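Local coordinates for lipoprotein (Bacteroides vulgatus, PDB 3U6G) that is of unknown function but has an immunoglobulin-like beta fold and belongs to a family of PLAT/LH2 and C2-like, probably calcium-binding lipoproteins, at residues Asp21-Ser26 / Tyr108-Asn113; Ile90-Tyr95 / Glu117-Ser122. All coordinates share one frame; numbering follows the deposited sequence.

Interaction 1 of 2, residues Asp21-Ser26 / Tyr108-Asn113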
loop_
_atom_site.group_PDB
_atom_site.type_symbol
_atom_site.label_atom_id
_atom_site.label_comp_id
_atom_site.label_asym_id
_atom_site.label_seq_id
_atom_site.Cartn_x
_atom_site.Cartn_y
_atom_site.Cartn_z
ATOM N N ASP A 21 -14.486 -16.239 9.899
ATOM C CA ASP A 21 -15.556 -16.307 8.904
ATOM C C ASP A 21 -16.505 -15.110 8.953
ATOM O O ASP A 21 -17.311 -14.939 8.048
ATOM C CB ASP A 21 -16.344 -17.607 9.063
ATOM C CG ASP A 21 -15.493 -18.831 8.805
ATOM O OD1 ASP A 21 -14.672 -18.791 7.864
ATOM O OD2 ASP A 21 -15.633 -19.826 9.546
ATOM N N SER A 22 -16.409 -14.289 10.001
ATOM C CA SER A 22 -17.263 -13.105 10.151
ATOM C C SER A 22 -16.606 -11.839 9.614
ATOM O O SER A 22 -17.236 -10.780 9.577
ATOM C CB SER A 22 -17.643 -12.922 11.619
ATOM O OG SER A 22 -18.387 -14.038 12.080
ATOM N N PHE A 23 -15.359 -11.949 9.155
ATOM C CA PHE A 23 -14.604 -10.785 8.696
ATOM C C PHE A 23 -13.981 -11.035 7.327
ATOM O O PHE A 23 -13.556 -12.144 7.018
ATOM C CB PHE A 23 -13.455 -10.462 9.658
ATOM C CG PHE A 23 -13.893 -10.026 11.032
ATOM C CD1 PHE A 23 -14.204 -10.969 11.992
ATOM C CD2 PHE A 23 -13.951 -8.679 11.370
ATOM C CE1 PHE A 23 -14.581 -10.582 13.280
ATOM C CE2 PHE A 23 -14.311 -8.282 12.640
ATOM C CZ PHE A 23 -14.643 -9.247 13.602
ATOM N N GLU A 24 -13.930 -9.980 6.522
ATOM C CA GLU A 24 -13.171 -9.990 5.277
ATOM C C GLU A 24 -11.908 -9.160 5.493
ATOM O O GLU A 24 -11.980 -7.994 5.886
ATOM C CB GLU A 24 -14.010 -9.431 4.121
ATOM C CG GLU A 24 -15.153 -10.346 3.691
ATOM N N VAL A 25 -10.753 -9.773 5.263
ATOM C CA VAL A 25 -9.468 -9.116 5.450
ATOM C C VAL A 25 -8.714 -9.144 4.129
ATOM O O VAL A 25 -8.443 -10.216 3.586
ATOM C CB VAL A 25 -8.615 -9.824 6.522
ATOM C CG1 VAL A 25 -7.337 -9.032 6.755
ATOM C CG2 VAL A 25 -9.417 -9.996 7.829
ATOM N N SER A 26 -8.408 -7.970 3.601
ATOM C CA SER A 26 -7.693 -7.835 2.339
ATOM C C SER A 26 -6.421 -7.038 2.566
ATOM O O SER A 26 -6.422 -6.120 3.379
ATOM C CB SER A 26 -8.577 -7.126 1.316
ATOM O OG SER A 26 -9.667 -7.949 0.956
ATOM N N TYR A 108 -10.277 -6.656 16.767
ATOM C CA TYR A 108 -11.533 -6.064 16.317
ATOM C C TYR A 108 -12.694 -6.852 16.888
ATOM O O TYR A 108 -12.649 -8.073 16.918
ATOM C CB TYR A 108 -11.619 -6.074 14.793
ATOM C CG TYR A 108 -10.461 -5.395 14.098
ATOM C CD1 TYR A 108 -10.417 -4.013 13.964
ATOM C CD2 TYR A 108 -9.420 -6.141 13.556
ATOM C CE1 TYR A 108 -9.363 -3.390 13.314
ATOM C CE2 TYR A 108 -8.360 -5.528 12.906
ATOM C CZ TYR A 108 -8.338 -4.150 12.786
ATOM O OH TYR A 108 -7.288 -3.529 12.143
ATOM N N ILE A 109 -13.723 -6.136 17.347
ATOM C CA ILE A 109 -14.933 -6.742 17.902
ATOM C C ILE A 109 -16.143 -5.980 17.342
ATOM O O ILE A 109 -16.290 -4.775 17.552
ATOM C CB ILE A 109 -14.949 -6.715 19.452
ATOM C CG1 ILE A 109 -13.704 -7.404 20.033
ATOM C CG2 ILE A 109 -16.197 -7.396 19.963
ATOM C CD1 ILE A 109 -13.073 -6.669 21.214
ATOM N N THR A 110 -17.012 -6.686 16.628
ATOM C CA THR A 110 -18.159 -6.036 16.001
ATOM C C THR A 110 -19.158 -5.577 17.064
ATOM O O THR A 110 -19.281 -6.204 18.127
ATOM C CB THR A 110 -18.863 -6.958 14.997
ATOM O OG1 THR A 110 -19.335 -8.129 15.681
ATOM C CG2 THR A 110 -17.904 -7.327 13.836
ATOM N N ASP A 111 -19.835 -4.463 16.785
ATOM C CA ASP A 111 -20.792 -3.870 17.728
ATOM C C ASP A 111 -22.222 -3.811 17.172
ATOM O O ASP A 111 -23.095 -3.181 17.773
ATOM C CB ASP A 111 -20.329 -2.463 18.146
ATOM C CG ASP A 111 -20.391 -1.449 17.007
ATOM O OD1 ASP A 111 -20.818 -1.811 15.892
ATOM O OD2 ASP A 111 -20.018 -0.278 17.237
ATOM N N GLY A 112 -22.462 -4.468 16.036
ATOM C CA GLY A 112 -23.793 -4.501 15.431
ATOM C C GLY A 112 -23.929 -3.557 14.253
ATOM O O GLY A 112 -24.789 -3.752 13.402
ATOM N N ASN A 113 -23.101 -2.517 14.225
ATOM C CA ASN A 113 -23.009 -1.644 13.072
ATOM C C ASN A 113 -22.000 -2.229 12.097
ATOM O O ASN A 113 -21.237 -3.134 12.446
ATOM C CB ASN A 113 -22.543 -0.238 13.473
ATOM C CG ASN A 113 -23.518 0.463 14.396
ATOM O OD1 ASN A 113 -24.716 0.544 14.110
ATOM N ND2 ASN A 113 -23.009 0.985 15.508
#

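Interaction 2 of 2, residues Ile90-Tyr95 / Glu117-Ser122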
loop_
_atom_site.group_PDB
_atom_site.type_symbol
_atom_site.label_atom_id
_atom_site.label_comp_id
_atom_site.label_asym_id
_atom_site.label_seq_id
_atom_site.Cartn_x
_atom_site.Cartn_y
_atom_site.Cartn_z
ATOM N N ILE A 90 -5.558 -9.670 14.355
ATOM C CA ILE A 90 -4.660 -9.568 13.193
ATOM C C ILE A 90 -3.290 -9.170 13.719
ATOM O O ILE A 90 -3.180 -8.212 14.485
ATOM C CB ILE A 90 -5.120 -8.491 12.164
ATOM C CG1 ILE A 90 -6.377 -8.949 11.424
ATOM C CG2 ILE A 90 -4.005 -8.178 11.155
ATOM C CD1 ILE A 90 -6.126 -9.970 10.328
ATOM N N THR A 91 -2.263 -9.926 13.326
ATOM C CA THR A 91 -0.875 -9.549 13.564
ATOM C C THR A 91 -0.160 -9.403 12.221
ATOM O O THR A 91 -0.258 -10.279 11.364
ATOM C CB THR A 91 -0.137 -10.597 14.388
ATOM O OG1 THR A 91 -0.801 -10.785 15.642
ATOM C CG2 THR A 91 1.312 -10.173 14.634
ATOM N N VAL A 92 0.521 -8.281 12.032
ATOM C CA VAL A 92 1.335 -8.065 10.837
ATOM C C VAL A 92 2.744 -7.699 11.286
ATOM O O VAL A 92 2.923 -6.748 12.049
ATOM C CB VAL A 92 0.769 -6.948 9.949
ATOM C CG1 VAL A 92 1.592 -6.842 8.667
ATOM C CG2 VAL A 92 -0.701 -7.200 9.626
ATOM N N ILE A 93 3.737 -8.468 10.843
ATOM C CA ILE A 93 5.109 -8.285 11.279
ATOM C C ILE A 93 5.948 -7.973 10.053
ATOM O O ILE A 93 5.840 -8.635 9.024
ATOM C CB ILE A 93 5.687 -9.529 11.994
ATOM C CG1 ILE A 93 4.761 -10.019 13.107
ATOM C CG2 ILE A 93 7.099 -9.213 12.543
ATOM C CD1 ILE A 93 5.128 -11.400 13.664
ATOM N N GLY A 94 6.771 -6.944 10.172
ATOM C CA GLY A 94 7.707 -6.557 9.125
ATOM C C GLY A 94 9.133 -6.880 9.540
ATOM O O GLY A 94 9.531 -6.594 10.673
ATOM N N TYR A 95 9.889 -7.463 8.611
ATOM C CA TYR A 95 11.265 -7.889 8.846
ATOM C C TYR A 95 12.196 -7.370 7.769
ATOM O O TYR A 95 11.792 -7.166 6.622
ATOM C CB TYR A 95 11.406 -9.414 8.820
ATOM C CG TYR A 95 10.403 -10.212 9.602
ATOM C CD1 TYR A 95 9.134 -10.423 9.100
ATOM C CD2 TYR A 95 10.745 -10.803 10.826
ATOM C CE1 TYR A 95 8.214 -11.170 9.785
ATOM C CE2 TYR A 95 9.814 -11.568 11.519
ATOM C CZ TYR A 95 8.544 -11.738 10.993
ATOM O OH TYR A 95 7.573 -12.488 11.633
ATOM N N GLU A 117 -12.336 -1.091 8.994
ATOM C CA GLU A 117 -11.129 -0.570 9.596
ATOM C C GLU A 117 -9.974 -0.805 8.644
ATOM O O GLU A 117 -10.035 -1.695 7.804
ATOM C CB GLU A 117 -10.853 -1.258 10.927
ATOM C CG GLU A 117 -11.999 -1.131 11.927
ATOM C CD GLU A 117 -12.161 0.271 12.492
ATOM O OE1 GLU A 117 -11.220 1.084 12.385
ATOM O OE2 GLU A 117 -13.224 0.546 13.083
ATOM N N THR A 118 -8.931 0.000 8.775
ATOM C CA THR A 118 -7.761 -0.141 7.917
ATOM C C THR A 118 -6.493 -0.121 8.754
ATOM O O THR A 118 -6.489 0.339 9.900
ATOM C CB THR A 118 -7.722 0.973 6.837
ATOM O OG1 THR A 118 -7.555 2.267 7.447
ATOM C CG2 THR A 118 -8.986 0.945 5.990
ATOM N N PHE A 119 -5.411 -0.607 8.163
ATOM C CA PHE A 119 -4.136 -0.606 8.835
ATOM C C PHE A 119 -3.025 -0.530 7.825
ATOM O O PHE A 119 -3.228 -0.826 6.631
ATOM C CB PHE A 119 -3.994 -1.845 9.720
ATOM C CG PHE A 119 -4.043 -3.167 8.973
ATOM C CD1 PHE A 119 -2.933 -3.639 8.281
ATOM C CD2 PHE A 119 -5.188 -3.961 9.010
ATOM C CE1 PHE A 119 -2.979 -4.862 7.606
ATOM C CE2 PHE A 119 -5.239 -5.178 8.346
ATOM C CZ PHE A 119 -4.133 -5.632 7.640
ATOM N N SER A 120 -1.852 -0.139 8.308
ATOM C CA SER A 120 -0.668 -0.099 7.469
ATOM C C SER A 120 0.558 -0.367 8.312
ATOM O O SER A 120 0.642 0.085 9.447
ATOM C CB SER A 120 -0.527 1.266 6.775
ATOM O OG SER A 120 0.523 1.266 5.820
ATOM N N VAL A 121 1.490 -1.118 7.749
ATOM C CA VAL A 121 2.799 -1.289 8.359
ATOM C C VAL A 121 3.855 -1.378 7.280
ATOM O O VAL A 121 3.599 -1.859 6.179
ATOM C CB VAL A 121 2.847 -2.520 9.291
ATOM C CG1 VAL A 121 2.701 -3.786 8.528
ATOM C CG2 VAL A 121 4.137 -2.515 10.142
ATOM N N SER A 122 5.047 -0.895 7.595
ATOM C CA SER A 122 6.144 -0.971 6.656
ATOM C C SER A 122 7.418 -1.384 7.360
ATOM O O SER A 122 7.463 -1.499 8.597
ATOM C CB SER A 122 6.347 0.387 5.986
ATOM O OG SER A 122 7.016 1.269 6.859
#

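Interaction 1 of 2, residues Asp21-Ser26 / Tyr108-Asn113
The ring of Phe23 meets Tyr108 and Thr110 through two neighbouring carbons, CE2 and CZ, and both partners come at it obliquely. CZ lies 3.8 Å from Thr110 CG2, and the same methyl is almost as near to CE2. Tyr108 takes part with the base of its side chain: its CB stands 4.1 Å from Phe23 CE2, while its carbonyl O is 4.0 Å from Phe23 CZ. The two aromatic rings therefore do not stack; that of Tyr108 leads away to rest on Glu117 and Phe119. With CG anti to the carbonyl carbon (chi1 -65°), the Phe23 ring is carried across to Tyr108 and Thr110. Leu88, Val78, Ser80 and Lys86 also touch Phe23.

Thr110 divides its two branches between different jobs. With chi1 at 60°, CG2 is turned to the phenyl ring and OG1 to the loop before strand 87-96, where it is hydrogen-bonded to Glu83 O and Lys86 N, so the buried hydroxyl is satisfied. Replacing Phe23 by an alanine would probably open a gap beside CG2 of Thr110 and CB of Tyr108, depriving both of their apolar neighbour. Beyond Thr110, Asp111 OD1 accepts from Asn113 N at 2.9 Å in an Asx turn, and at phi 102° a side chain on Gly112 would jam against the preceding carbonyl O.

No hydrogen bond joins the two segments. The contact's centre lies about 17 Å from the centre of the chain, where Phe23, just before strand 24-33, packs against the end of strand 99-109 and the first residue after it, an edge-of-core contact in an immunoglobulin-like beta sandwich.

Interaction 2 of 2, residues Ile90-Tyr95 / Glu117-Ser122
Val92 is the bump that enters the hollow between Phe119 and Val121, giving one methyl to each neighbour. Its CG2 reaches the phenyl ring, 3.8 Å from Phe119 CE1, and its CG1 runs alongside the valine opposite, only 3.3 Å from Val121 CG1. Those two carbons are closer than methyls normally stand, so the fit here is tight. The two valine side chains lie antiparallel to one another, flank to flank, and Val121 CG1 also approaches the branch point, 4.0 Å from Val92 CB.

The complementary hollow lies on the other strand, between Ile90 and Val92, and the far end of the Phe119 ring fills it. CE2 of Phe119 is 4.3 Å from Ile90 CG2, so the ring's two CE carbons meet the isoleucine and the valine respectively, each obliquely. Phe119 and Val121 both place their contacting branch, CG and CG1, between backbone N and carbonyl carbon (chi1 61° and 67°), which sends both groups across the interface. Further along, Gly94 has no side chain to fill this end; a CB there would point across the interface, toward the carbonyl O of Ser122.

Other apolar residues surround these side chains: Ile12 and Ile14 touch Val92, Val25 touches Ile90, and Leu104, Val27 and Val78 touch Phe119. No hydrogen bond links the two segments, whose axes come within 7.1 Å at 21°, nearly parallel. Strand 87-96 pairs instead with 10-18 and 99-109 (Val92 with Leu104), and strand 115-122 with 71-80. Such face-to-face contact through alternate inward-pointing residues is characteristic of the core of a beta sandwich, here of immunoglobulin-like fold.

Both contacts are buried and apolar, with no hydrogen bond across either. Interaction 2, its centre about 5 Å from the centre of the chain, brings strand 87-96 to strand 115-122 through branched aliphatic groups and one phenyl ring. Interaction 1 sits near one end of the fold and brings the start of strand 24-33 to the end of 99-109, where polar turn chemistry appears beside the packing. Strands 87-96 and 99-109 are paired in the sheet. The contacts also touch: Tyr108 CE1 lies 3.5 Å from Glu117 CB, and Val25 CG1 is 3.9 Å from Ile90 CD1. This direct packing is apolar at Val25-Ile90 and involves the stem of exposed Glu117 at Tyr108.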